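Local coordinates for polyhedrin (Simulium ubiquitum cypovirus, PDB 5A9A), which packs into the microcrystalline polyhedra, the occlusion bodies of this insect virus, that embed and protect the virus particles, at the interface of chains A and B. Sequence-based numbering; all coordinates share one arbitrary frame. Chains: chain A/B, Polyhedrin.

The interface of chains A and B. Residues chain A 134-135, 138; chain B 22-23, 26-27, 29, 32-33, 156.
The carbonyl oxygen of B:Gly26 is gripped by both terminal nitrogens of A:Arg138, in a contact between two copies of a cypovirus polyhedrin, the protein that builds the viral occlusion crystal. NH1 and NH2 of A:Arg138 each donate to B:Gly26 O at 3.1 Å, end-on and from the same face of the carbonyl, both bonds bent (140° at the hydrogen), NH1 standing well above its plane and NH2 tilted less from it. The arginine chain, bent at chi2 (83°), turns the NH1/NH2 edge of its guanidinium towards this acceptor, at the turn where helix 11-25 runs into the 3-10 helix 26-28. B:Val29 CG2 packs 3.4 Å from A:Arg138 NH2, the two side chains crossing nearly at right angles, and B:Ala32 CB lies beside NH1. A:Arg138 and B:Ala32 also form an antiparallel beta bridge, and B:Ile33 lays CG1 against the A:Arg138 backbone carbonyl. On the other flank, A:Arg135 runs past the end of helix 11-25. Its CB meets B:Pro27 CG at 3.8 Å, the two side chains pointing the same way, and a bend at chi3 (-65°) turns its guanidinium so that B:Leu23 CB covers one face. A:Arg135 CG also sits 3.4 Å above the centre of the A:Trp134 ring, whose edge meets B:Ile33 O in plane, with CZ3 at 3.6 Å. A water joins A:Trp134 O to B:Ile33 O, 2.8 Å from each, linking the two backbones.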
# COMPACT_ATOMS: atom_id res chain seq x y z
N TRP A 134 7.77 20.07 -9.20
CA TRP A 134 6.54 19.29 -9.12
C TRP A 134 5.39 19.96 -9.87
O TRP A 134 4.45 19.30 -10.31
CB TRP A 134 6.13 19.05 -7.66
CG TRP A 134 5.61 20.27 -6.95
CD1 TRP A 134 6.34 21.17 -6.23
CD2 TRP A 134 4.25 20.71 -6.89
NE1 TRP A 134 5.52 22.14 -5.72
CE2 TRP A 134 4.23 21.89 -6.12
CE3 TRP A 134 3.05 20.23 -7.42
CZ2 TRP A 134 3.06 22.60 -5.86
CZ3 TRP A 134 1.88 20.93 -7.16
CH2 TRP A 134 1.89 22.10 -6.39
N ARG A 135 5.47 21.28 -10.02
CA ARG A 135 4.40 22.03 -10.66
C ARG A 135 4.34 21.78 -12.17
O ARG A 135 3.38 22.19 -12.83
CB ARG A 135 4.54 23.52 -10.36
CG ARG A 135 4.34 23.85 -8.88
CD ARG A 135 4.76 25.27 -8.54
NE ARG A 135 6.20 25.47 -8.71
CZ ARG A 135 6.85 26.59 -8.41
NH1 ARG A 135 6.19 27.63 -7.89
NH2 ARG A 135 8.15 26.68 -8.61
N ARG A 138 3.88 15.30 -14.00
CA ARG A 138 2.61 14.64 -14.31
C ARG A 138 2.68 13.17 -13.90
O ARG A 138 3.71 12.70 -13.40
CB ARG A 138 2.30 14.74 -15.81
CG ARG A 138 1.73 16.08 -16.26
CD ARG A 138 2.81 17.12 -16.52
NE ARG A 138 2.25 18.38 -17.01
CZ ARG A 138 1.80 19.36 -16.24
NH1 ARG A 138 1.84 19.25 -14.91
NH2 ARG A 138 1.30 20.46 -16.79
N GLN B 22 3.20 29.16 -16.30
CA GLN B 22 3.31 27.71 -16.43
C GLN B 22 3.44 27.03 -15.07
O GLN B 22 2.83 25.98 -14.83
CB GLN B 22 4.52 27.35 -17.30
CG GLN B 22 4.76 25.87 -17.46
CD GLN B 22 5.78 25.57 -18.54
OE1 GLN B 22 6.98 25.63 -18.31
NE2 GLN B 22 5.29 25.24 -19.74
N LEU B 23 4.23 27.62 -14.18
CA LEU B 23 4.44 27.05 -12.85
C LEU B 23 3.17 27.15 -12.00
O LEU B 23 2.93 26.31 -11.13
CB LEU B 23 5.59 27.76 -12.14
CG LEU B 23 6.99 27.49 -12.71
CD1 LEU B 23 8.00 28.41 -12.06
CD2 LEU B 23 7.38 26.04 -12.53
N GLY B 26 0.51 24.95 -14.43
CA GLY B 26 0.97 23.59 -14.68
C GLY B 26 0.26 22.56 -13.81
O GLY B 26 -0.14 21.51 -14.30
N PRO B 27 0.13 22.85 -12.51
CA PRO B 27 -0.56 21.93 -11.59
C PRO B 27 -2.03 21.68 -11.91
O PRO B 27 -2.61 20.73 -11.39
CB PRO B 27 -0.43 22.64 -10.24
CG PRO B 27 0.79 23.47 -10.36
CD PRO B 27 0.80 23.94 -11.79
N VAL B 29 -3.43 21.11 -14.99
CA VAL B 29 -3.65 20.17 -16.09
C VAL B 29 -4.07 18.83 -15.49
O VAL B 29 -3.52 18.40 -14.48
CB VAL B 29 -2.38 19.97 -16.93
CG1 VAL B 29 -2.62 18.92 -18.01
CG2 VAL B 29 -1.93 21.28 -17.55
N ALA B 32 -1.86 16.21 -13.68
CA ALA B 32 -0.72 16.90 -13.09
C ALA B 32 -0.52 16.35 -11.69
O ALA B 32 -1.46 15.86 -11.07
CB ALA B 32 -0.97 18.40 -13.06
N ILE B 33 0.70 16.44 -11.18
CA ILE B 33 1.01 15.92 -9.86
C ILE B 33 0.50 16.83 -8.75
O ILE B 33 0.54 18.05 -8.86
CB ILE B 33 2.53 15.72 -9.69
CG1 ILE B 33 3.00 14.48 -10.47
CG2 ILE B 33 2.90 15.58 -8.21
CD1 ILE B 33 2.43 13.18 -9.95
N LEU B 156 -2.70 27.67 -4.93
CA LEU B 156 -2.07 26.36 -5.11
C LEU B 156 -1.88 25.57 -3.82
O LEU B 156 -1.76 24.34 -3.86
CB LEU B 156 -0.69 26.52 -5.77
CG LEU B 156 -0.59 26.33 -7.28
CD1 LEU B 156 0.88 26.21 -7.66
CD2 LEU B 156 -1.35 25.10 -7.75
O HOH W 1 1.72 19.49 -10.99